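Local coordinates for Lmo0740 protein (Listeria monocytogenes, PDB 4RFA) that probably regulates transcription as a dimeric Crp-family protein, joining a cyclic nucleotide-binding domain to a helix-turn-helix DNA-binding domain, at residues N179-N182 with Q183-A187; A141-G144 with M145-K148; D13-L16 with G17-E21; C190-Q194 with P195-N199. All coordinates share one frame; numbering follows the deposited sequence.

In the fold
The four contacts are local and follow one another along the chain; none nests in or crosses another. First comes contact 3, within helix 11-20 at the N-terminal end of the cyclic nucleotide-binding domain, its centre about 44 Å from that of contact 4. Contact 2 closes the turns that lead from helix 126-143, at the subunit interface, to helix 150-165. Contact 1 then caps the start of helix 183-189, and contact 4 covers the turn from that helix into helix 194-206. These last two, with centres about 10 Å apart, touch through Ala187 and Ile197, and together they shape the helix-turn-helix. Contact 2 approaches contact 4 to about 5 Å between nearest atoms.

Contact 1 of 4, residues N179-N182 with Q183-A187; sequences NFIN and QSVLA
Asn182 caps helix 183-189 by reaching over its first turn to Val185. Its side-chain OD1 accepts a hydrogen bond from the backbone N of Val185 at 2.9 Å, with the donor nearly in line with the amide C=O. A chi1 of 54° holds CG between the backbone N and the carbonyl carbon and turns the short chain back toward the N-terminal end of the helix. The main-chain O of Asn182 accepts from Leu186 N at 2.8 Å, so one asparagine engages two successive N-H groups. Val185 crosses the capping side chain at about a right angle. CG2 of Val185 lies 3.2 Å from Asn182 OD1 and also near Phe180 O, and CG1 meets Ile181 CD1 at 4.1 Å. Ile181, just before the cap, also brings CG2 to within 4.5 Å of Leu186 CD1, the pairing known as a hydrophobic staple. Gln183 leads away from the loop and, through NE2, bonds to Gln194 OE1. The capped turn is thus wedged between three elements: strand 72-76 against Ile181 and Val185, helix 150-165 against Ile181 and Leu186, and helix 194-206 beside Gln183 and Ala187.

Contact 2 of 4, residues A141-G144 with M145-K148; sequences ALLG and MIAK
Leu142 and Leu143 offer their carbonyls to Met145 and Ile146 where helix 126-143, the long dimer helix of the Crp fold, gives way to two linked beta turns. Met145 N, of a selenomethionine, donates to Leu142 O at 2.9 Å, and Ile146 N donates to Leu143 O at 3.1 Å. Both are bonds to the third residue back, and in each the donor stands above the carbonyl plane by more than 50°, off the lone-pair directions. The second bond closes the type I turn from Leu143 to Ile146. A type II turn follows from Met145 to Lys148; Ala147 takes positive phi (65°) at its third position, and the closing bond from Lys148 N to Met145 O is weak. Gly144 N bonds weakly to Ala141 O, and Lys148 O accepts a weak bond from Arg153 NH1.

The carbonyls of Gly144 and Ile146 are linked by a water, which donates to Ile146 O at 2.8 Å and only weakly to Gly144 O. Leu143 and Ile146 lie side by side, with CD2 of the leucine 4.0 Å from CD1 of the isoleucine. Leu142 CD2 approaches the selenium of Met145 at 4.4 Å, and that side chain continues to Met156 and Ala157 of helix 150-165. Leu142, Leu143, Ile146 and Ala147 pack on Leu143, Leu142, Arg191 and Arg153 of the second subunit, so the turn is itself part of the dimer interface. Bent at chi2 (-59°), the Lys148 chain folds back along the turn until its CE lies 3.2 Å from Gly144 O.

Contact 3 of 4, residues D13-L16 with G17-E21; sequences DTVL and GYLKE
The Tyr18 ring lies alongside the side chain of Thr14, one helical turn earlier, and both point the same way. Thr14 CG2 touches the ring at CE2, 4.2 Å away, and is about as close to CD2. The carbonyl O of Thr14 comes at the ring obliquely, 3.4 Å from CD2 of Tyr18. With CG2 anti to the backbone N, the methyl of Thr14 faces the ring, while OG1, beside the backbone N, is directed toward the N terminus and bonds to Glu10 O, just before the helix starts. Lys121 and Pro122, in a loop, also touch the tyrosine side chain.

Beneath the side chains runs an ordinary alpha-helical ladder. Four i to i+4 bonds run from the N atoms of Gly17, Tyr18, Leu19 and Lys20 to the carbonyls of Asp13, Thr14, Val15 and Leu16, that from Tyr18 N to Thr14 O being 2.7 Å long. On another side of helix 11-20, Val15 CG1 packs against Leu19 CG at 4.2 Å, the two chains running parallel, and Leu16 CD2 comes within 4.5 Å of Leu19 CD1. Leu16 and Leu19 continue onto Tyr107 and Ile109 of strand 103-110, and Leu19 also meets Tyr25 of helix 25-28, so this apolar stripe seats the N-terminal helix on the beta domain. Asp13, Gly17 and Lys20 lie on the exposed side. The chemistry is therefore divided: backbone bonds hold the helix together, apolar contacts of Leu16 and Leu19 help to attach it to the domain, and the hydroxyl of Thr14 is satisfied by the carbonyl of Glu10, just ahead of the helix.

Contact 4 of 4, residues C190-Q194 with P195-N199; sequences CRTTQ and PNISN
Thr193 and Asn196 meet at the turn of a helix-turn-helix because chi1 of the threonine, 68°, tucks OG1 in toward the start of helix 194-206. There OG1 of Thr193 accepts from Asn196 N at 3.2 Å, the N-cap bond of the helix. The neighbouring Thr192 has its hydroxyl anti to its own N (chi1 -166°), which sends OG1 to the side-chain amide of Asn196. ND2 of Asn196 donates to Thr192 OG1 at 3.1 Å, in the plane of the amide and nearly straight (167°). Two adjacent threonines thus grip one asparagine, by its backbone N and by its side chain.

Main-chain bonds carry the helix onward: Ile197 N to Thr193 O at 2.9 Å and Ser198 N to Gln194 O at the same length. Pro195, which has no N-H to offer, sits in the first turn, where a missing donor costs no helical bond, and its CD lies 3.5 Å from Thr193 OG1. Before the turn, Arg191 closes helix 183-189 with positive phi in a Schellman motif; in one of its two conformers the side chain reaches Ser73 O. Arg153 of helix 150-165 donates through NE to Cys190 O. By analogy with Crp relatives, helix 194-206 is probably the recognition helix that faces DNA. Ile197 is buried instead, against helices 183-189 and 150-165: its CD1 comes to 4.3 Å from Cys190 SG, and its CG1 lies 3.7 Å from Thr192 CG2.

Contact 1 of 4, residues N179-N182 with Q183-A187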
loop_
_atom_site.group_PDB
_atom_site.type_symbol
_atom_site.label_atom_id
_atom_site.label_comp_id
_atom_site.label_asym_id
_atom_site.label_seq_id
_atom_site.Cartn_x
_atom_site.Cartn_y
_atom_site.Cartn_z
ATOM N N ASN A 179 11.399 -18.183 13.085
ATOM C CA ASN A 179 12.748 -18.159 13.560
ATOM C C ASN A 179 13.568 -17.035 12.976
ATOM O O ASN A 179 14.435 -16.491 13.652
ATOM C CB ASN A 179 13.400 -19.473 13.167
ATOM C CG ASN A 179 14.596 -19.793 14.017
ATOM O OD1 ASN A 179 15.718 -19.880 13.521
ATOM N ND2 ASN A 179 14.365 -19.967 15.307
ATOM N N PHE A 180 13.314 -16.692 11.715
ATOM C CA PHE A 180 14.076 -15.638 11.060
ATOM C C PHE A 180 13.812 -14.216 11.634
ATOM O O PHE A 180 14.596 -13.309 11.410
ATOM C CB PHE A 180 13.893 -15.690 9.527
ATOM C CG PHE A 180 12.530 -15.254 9.059
ATOM C CD1 PHE A 180 12.236 -13.912 8.913
ATOM C CD2 PHE A 180 11.556 -16.202 8.754
ATOM C CE1 PHE A 180 10.989 -13.502 8.460
ATOM C CE2 PHE A 180 10.308 -15.811 8.324
ATOM C CZ PHE A 180 10.012 -14.451 8.189
ATOM N N ILE A 181 12.723 -14.025 12.358
ATOM C CA ILE A 181 12.500 -12.794 13.107
ATOM C C ILE A 181 13.305 -12.822 14.423
ATOM O O ILE A 181 12.845 -13.363 15.467
ATOM C CB ILE A 181 11.030 -12.549 13.444
ATOM C CG1 ILE A 181 10.110 -12.666 12.211
ATOM C CG2 ILE A 181 10.879 -11.155 14.094
ATOM C CD1 ILE A 181 10.271 -11.609 11.176
ATOM N N ASN A 182 14.523 -12.293 14.337
ATOM C CA ASN A 182 15.391 -12.094 15.484
ATOM C C ASN A 182 15.488 -10.633 15.791
ATOM O O ASN A 182 14.830 -9.750 15.156
ATOM C CB ASN A 182 16.801 -12.673 15.250
ATOM C CG ASN A 182 17.461 -12.157 13.976
ATOM O OD1 ASN A 182 17.109 -11.124 13.444
ATOM N ND2 ASN A 182 18.447 -12.873 13.513
ATOM N N GLN A 183 16.308 -10.348 16.772
ATOM C CA GLN A 183 16.534 -8.984 17.212
ATOM C C GLN A 183 16.938 -7.997 16.130
ATOM O O GLN A 183 16.455 -6.849 16.088
ATOM C CB GLN A 183 17.564 -8.973 18.341
ATOM C CG GLN A 183 17.483 -7.730 19.199
ATOM C CD GLN A 183 18.262 -7.884 20.474
ATOM O OE1 GLN A 183 17.839 -8.570 21.426
ATOM N NE2 GLN A 183 19.417 -7.268 20.497
ATOM N N SER A 184 17.881 -8.395 15.291
ATOM C CA SER A 184 18.346 -7.535 14.201
ATOM C C SER A 184 17.247 -7.270 13.180
ATOM O O SER A 184 17.055 -6.143 12.713
ATOM C CB SER A 184 19.561 -8.196 13.494
ATOM O OG SER A 184 19.983 -7.381 12.421
ATOM N N VAL A 185 16.489 -8.309 12.845
ATOM C CA VAL A 185 15.425 -8.155 11.885
ATOM C C VAL A 185 14.284 -7.284 12.470
ATOM O O VAL A 185 13.807 -6.339 11.814
ATOM C CB VAL A 185 14.936 -9.506 11.415
ATOM C CG1 VAL A 185 13.651 -9.394 10.613
ATOM C CG2 VAL A 185 16.059 -10.226 10.602
ATOM N N LEU A 186 13.921 -7.552 13.721
ATOM C CA LEU A 186 12.891 -6.791 14.379
ATOM C C LEU A 186 13.266 -5.352 14.385
ATOM O O LEU A 186 12.425 -4.524 14.105
ATOM C CB LEU A 186 12.623 -7.291 15.801
ATOM C CG LEU A 186 11.435 -6.733 16.555
ATOM C CD1 LEU A 186 10.163 -7.061 15.801
ATOM C CD2 LEU A 186 11.407 -7.351 17.947
ATOM N N ALA A 187 14.523 -5.045 14.692
ATOM C CA ALA A 187 14.973 -3.682 14.691
ATOM C C ALA A 187 14.858 -3.000 13.335
ATOM O O ALA A 187 14.532 -1.797 13.245
ATOM C CB ALA A 187 16.394 -3.582 15.157
#

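Contact 2 of 4, residues A141-G144 with M145-K148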
loop_
_atom_site.group_PDB
_atom_site.type_symbol
_atom_site.label_atom_id
_atom_site.label_comp_id
_atom_site.label_asym_id
_atom_site.label_seq_id
_atom_site.Cartn_x
_atom_site.Cartn_y
_atom_site.Cartn_z
ATOM N N ALA A 141 -1.845 -0.903 7.732
ATOM C CA ALA A 141 -1.431 -1.169 9.096
ATOM C C ALA A 141 -0.073 -0.525 9.347
ATOM O O ALA A 141 0.128 0.187 10.343
ATOM C CB ALA A 141 -1.407 -2.664 9.356
ATOM N N LEU A 142 0.806 -0.624 8.357
ATOM C CA LEU A 142 2.121 -0.040 8.479
ATOM C C LEU A 142 2.107 1.439 8.534
ATOM O O LEU A 142 2.924 2.042 9.290
ATOM C CB LEU A 142 3.051 -0.481 7.358
ATOM C CG LEU A 142 3.431 -1.931 7.595
ATOM C CD1 LEU A 142 3.996 -2.490 6.318
ATOM C CD2 LEU A 142 4.452 -2.032 8.687
ATOM N N LEU A 143 1.248 2.053 7.733
ATOM C CA LEU A 143 1.128 3.524 7.794
ATOM C C LEU A 143 0.795 4.006 9.224
ATOM O O LEU A 143 1.150 5.118 9.632
ATOM C CB LEU A 143 0.095 4.039 6.799
ATOM C CG LEU A 143 0.432 3.885 5.293
ATOM C CD1 LEU A 143 -0.766 4.319 4.462
ATOM C CD2 LEU A 143 1.618 4.730 4.900
ATOM N N GLY A 144 0.128 3.178 10.000
ATOM C CA GLY A 144 -0.155 3.542 11.400
ATOM C C GLY A 144 1.089 3.733 12.263
ATOM O O GLY A 144 1.008 4.234 13.401
HETATM N N MSE A 145 2.249 3.370 11.726
HETATM C CA MSE A 145 3.499 3.488 12.463
HETATM C C MSE A 145 4.079 4.874 12.367
HETATM O O MSE A 145 4.991 5.220 13.151
HETATM C CB MSE A 145 4.505 2.486 11.906
HETATM C CG MSE A 145 4.406 1.151 12.634
HETATM SE SE MSE A 145 5.979 0.048 12.199
HETATM C CE MSE A 145 5.503 -1.540 13.262
ATOM N N ILE A 146 3.581 5.673 11.430
ATOM C CA ILE A 146 4.083 7.058 11.201
ATOM C C ILE A 146 3.862 7.896 12.443
ATOM O O ILE A 146 2.857 7.754 13.099
ATOM C CB ILE A 146 3.407 7.688 9.969
ATOM C CG1 ILE A 146 3.813 6.954 8.716
ATOM C CG2 ILE A 146 3.784 9.163 9.810
ATOM C CD1 ILE A 146 3.069 7.374 7.468
ATOM N N ALA A 147 4.851 8.711 12.810
ATOM C CA ALA A 147 4.742 9.552 14.019
ATOM C C ALA A 147 4.667 8.803 15.356
ATOM O O ALA A 147 4.088 9.309 16.307
ATOM C CB ALA A 147 3.537 10.522 13.892
ATOM N N LYS A 148 5.178 7.577 15.438
ATOM C CA LYS A 148 5.151 6.852 16.693
ATOM C C LYS A 148 6.554 6.717 17.229
ATOM O O LYS A 148 7.535 6.716 16.471
ATOM C CB LYS A 148 4.581 5.456 16.504
ATOM C CG LYS A 148 3.161 5.342 16.022
ATOM C CD LYS A 148 2.129 5.983 16.900
ATOM C CE LYS A 148 0.764 5.557 16.347
ATOM N NZ LYS A 148 -0.305 6.019 17.255
HETATM O O HOH W 1 0.061 7.393 12.853
#

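Contact 3 of 4, residues D13-L16 with G17-E21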
loop_
_atom_site.group_PDB
_atom_site.type_symbol
_atom_site.label_atom_id
_atom_site.label_comp_id
_atom_site.label_asym_id
_atom_site.label_seq_id
_atom_site.Cartn_x
_atom_site.Cartn_y
_atom_site.Cartn_z
ATOM N N ASP A 13 -3.588 -23.109 -4.911
ATOM C CA ASP A 13 -3.499 -24.466 -5.440
ATOM C C ASP A 13 -4.536 -24.725 -6.515
ATOM O O ASP A 13 -4.240 -25.325 -7.540
ATOM C CB ASP A 13 -3.679 -25.493 -4.325
ATOM C CG ASP A 13 -2.428 -25.688 -3.513
ATOM O OD1 ASP A 13 -2.088 -24.786 -2.706
ATOM O OD2 ASP A 13 -1.791 -26.750 -3.685
ATOM N N THR A 14 -5.768 -24.303 -6.270
ATOM C CA THR A 14 -6.823 -24.461 -7.262
ATOM C C THR A 14 -6.472 -23.654 -8.506
ATOM O O THR A 14 -6.654 -24.121 -9.633
ATOM C CB THR A 14 -8.168 -23.991 -6.699
ATOM O OG1 THR A 14 -8.262 -24.371 -5.312
ATOM C CG2 THR A 14 -9.332 -24.586 -7.488
ATOM N N VAL A 15 -5.947 -22.444 -8.298
ATOM C CA VAL A 15 -5.520 -21.573 -9.399
ATOM C C VAL A 15 -4.406 -22.212 -10.240
ATOM O O VAL A 15 -4.498 -22.244 -11.463
ATOM C CB VAL A 15 -4.997 -20.216 -8.898
ATOM C CG1 VAL A 15 -4.380 -19.442 -10.059
ATOM C CG2 VAL A 15 -6.116 -19.402 -8.220
ATOM N N LEU A 16 -3.352 -22.681 -9.579
ATOM C CA LEU A 16 -2.247 -23.356 -10.264
ATOM C C LEU A 16 -2.729 -24.543 -11.070
ATOM O O LEU A 16 -2.340 -24.723 -12.229
ATOM C CB LEU A 16 -1.207 -23.826 -9.257
ATOM C CG LEU A 16 -0.439 -22.676 -8.612
ATOM C CD1 LEU A 16 0.348 -23.210 -7.428
ATOM C CD2 LEU A 16 0.452 -21.956 -9.616
ATOM N N GLY A 17 -3.595 -25.336 -10.448
ATOM C CA GLY A 17 -4.301 -26.408 -11.135
ATOM C C GLY A 17 -5.154 -25.923 -12.304
ATOM O O GLY A 17 -5.234 -26.586 -13.321
ATOM N N TYR A 18 -5.807 -24.776 -12.164
ATOM C CA TYR A 18 -6.542 -24.197 -13.285
ATOM C C TYR A 18 -5.583 -23.855 -14.427
ATOM O O TYR A 18 -5.879 -24.131 -15.618
ATOM C CB TYR A 18 -7.334 -22.957 -12.866
ATOM C CG TYR A 18 -8.804 -23.217 -12.638
ATOM C CD1 TYR A 18 -9.626 -23.610 -13.697
ATOM C CD2 TYR A 18 -9.389 -23.044 -11.379
ATOM C CE1 TYR A 18 -10.986 -23.832 -13.514
ATOM C CE2 TYR A 18 -10.751 -23.267 -11.187
ATOM C CZ TYR A 18 -11.541 -23.663 -12.260
ATOM O OH TYR A 18 -12.889 -23.890 -12.099
ATOM N N LEU A 19 -4.430 -23.298 -14.050
ATOM C CA LEU A 19 -3.444 -22.850 -15.018
ATOM C C LEU A 19 -3.019 -24.000 -15.927
ATOM O O LEU A 19 -2.937 -23.815 -17.135
ATOM C CB LEU A 19 -2.241 -22.168 -14.339
ATOM C CG LEU A 19 -2.561 -20.898 -13.504
ATOM C CD1 LEU A 19 -1.350 -20.032 -13.224
ATOM C CD2 LEU A 19 -3.608 -20.048 -14.175
ATOM N N LYS A 20 -2.819 -25.181 -15.349
ATOM C CA LYS A 20 -2.296 -26.357 -16.064
ATOM C C LYS A 20 -3.222 -26.931 -17.125
ATOM O O LYS A 20 -2.757 -27.624 -18.022
ATOM C CB LYS A 20 -1.931 -27.474 -15.081
ATOM C CG LYS A 20 -0.744 -27.139 -14.183
ATOM C CD LYS A 20 -0.534 -28.201 -13.101
ATOM C CE LYS A 20 0.586 -27.848 -12.122
ATOM N NZ LYS A 20 1.003 -29.020 -11.298
ATOM N N GLU A 21 -4.519 -26.641 -17.028
ATOM C CA GLU A 21 -5.490 -27.009 -18.067
ATOM C C GLU A 21 -5.191 -26.388 -19.434
ATOM O O GLU A 21 -5.562 -26.957 -20.436
ATOM C CB GLU A 21 -6.896 -26.538 -17.698
ATOM C CG GLU A 21 -7.456 -27.031 -16.383
ATOM C CD GLU A 21 -8.818 -26.431 -16.087
ATOM O OE1 GLU A 21 -9.065 -25.240 -16.420
ATOM O OE2 GLU A 21 -9.637 -27.157 -15.502
#

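Contact 4 of 4, residues C190-Q194 with P195-N199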
loop_
_atom_site.group_PDB
_atom_site.type_symbol
_atom_site.label_atom_id
_atom_site.label_comp_id
_atom_site.label_asym_id
_atom_site.label_seq_id
_atom_site.Cartn_x
_atom_site.Cartn_y
_atom_site.Cartn_z
ATOM N N CYS A 190 11.228 -2.331 12.689
ATOM C CA CYS A 190 10.799 -1.218 13.540
ATOM C C CYS A 190 11.493 0.097 13.247
ATOM O O CYS A 190 11.176 1.098 13.863
ATOM C CB CYS A 190 10.940 -1.546 15.034
ATOM S SG CYS A 190 9.853 -2.888 15.512
ATOM N N ARG A 191 12.451 0.053 12.337
ATOM C CA ARG A 191 13.176 1.224 11.915
ATOM C C ARG A 191 13.766 1.931 13.178
ATOM O O ARG A 191 13.461 3.087 13.509
ATOM C CB ARG A 191 12.241 2.051 10.995
ATOM C CG ARG A 191 11.484 1.189 9.923
ATOM C CD ARG A 191 10.744 2.077 8.914
ATOM N NE ARG A 191 9.758 1.574 7.899
ATOM C CZ ARG A 191 9.057 0.433 7.838
ATOM N NH1 ARG A 191 9.138 -0.517 8.753
ATOM N NH2 ARG A 191 8.182 0.285 6.800
ATOM N N THR A 192 14.540 1.147 13.930
ATOM C CA THR A 192 15.330 1.613 15.062
ATOM C C THR A 192 16.619 0.756 15.227
ATOM O O THR A 192 16.910 -0.071 14.393
ATOM C CB THR A 192 14.518 1.551 16.337
ATOM O OG1 THR A 192 15.192 2.293 17.329
ATOM C CG2 THR A 192 14.297 0.115 16.818
ATOM N N THR A 193 17.385 0.973 16.297
ATOM C CA THR A 193 18.686 0.295 16.478
ATOM C C THR A 193 18.537 -0.954 17.303
ATOM O O THR A 193 17.519 -1.172 17.956
ATOM C CB THR A 193 19.705 1.189 17.226
ATOM O OG1 THR A 193 19.282 1.376 18.585
ATOM C CG2 THR A 193 19.832 2.542 16.551
ATOM N N GLN A 194 19.559 -1.781 17.301
ATOM C CA GLN A 194 19.483 -3.010 18.062
ATOM C C GLN A 194 19.569 -2.781 19.512
ATOM O O GLN A 194 18.814 -3.403 20.250
ATOM C CB GLN A 194 20.567 -3.975 17.683
ATOM C CG GLN A 194 20.208 -4.775 16.475
ATOM C CD GLN A 194 20.814 -6.154 16.553
ATOM O OE1 GLN A 194 20.514 -6.925 17.475
ATOM N NE2 GLN A 194 21.668 -6.476 15.600
ATOM N N PRO A 195 20.498 -1.916 19.949
ATOM C CA PRO A 195 20.542 -1.722 21.392
ATOM C C PRO A 195 19.207 -1.217 21.909
ATOM O O PRO A 195 18.814 -1.528 23.018
ATOM C CB PRO A 195 21.666 -0.683 21.584
ATOM C CG PRO A 195 22.542 -0.862 20.386
ATOM C CD PRO A 195 21.557 -1.147 19.267
ATOM N N ASN A 196 18.503 -0.458 21.088
ATOM C CA ASN A 196 17.220 0.049 21.506
ATOM C C ASN A 196 16.158 -1.048 21.497
ATOM O O ASN A 196 15.379 -1.175 22.422
ATOM C CB ASN A 196 16.818 1.205 20.610
ATOM C CG ASN A 196 15.749 2.047 21.225
ATOM O OD1 ASN A 196 15.591 2.056 22.440
ATOM N ND2 ASN A 196 14.994 2.746 20.400
ATOM N N ILE A 197 16.119 -1.851 20.449
ATOM C CA ILE A 197 15.217 -3.004 20.442
ATOM C C ILE A 197 15.411 -3.900 21.703
ATOM O O ILE A 197 14.447 -4.401 22.292
ATOM C CB ILE A 197 15.419 -3.824 19.137
ATOM C CG1 ILE A 197 14.435 -3.393 18.071
ATOM C CG2 ILE A 197 15.256 -5.304 19.335
ATOM C CD1 ILE A 197 12.975 -3.422 18.405
ATOM N N SER A 198 16.657 -4.106 22.107
ATOM C CA SER A 198 16.941 -5.003 23.236
ATOM C C SER A 198 16.266 -4.485 24.477
ATOM O O SER A 198 15.619 -5.223 25.205
ATOM C CB SER A 198 18.442 -5.105 23.484
ATOM O OG SER A 198 18.713 -6.203 24.314
ATOM N N ASN A 199 16.416 -3.189 24.707
ATOM C CA ASN A 199 15.822 -2.539 25.868
ATOM C C ASN A 199 14.321 -2.554 25.850
ATOM O O ASN A 199 13.687 -2.809 26.862
ATOM C CB ASN A 199 16.324 -1.116 25.926
ATOM C CG ASN A 199 17.770 -1.051 26.360
ATOM O OD1 ASN A 199 18.248 -1.950 27.042
ATOM N ND2 ASN A 199 18.481 -0.033 25.931
#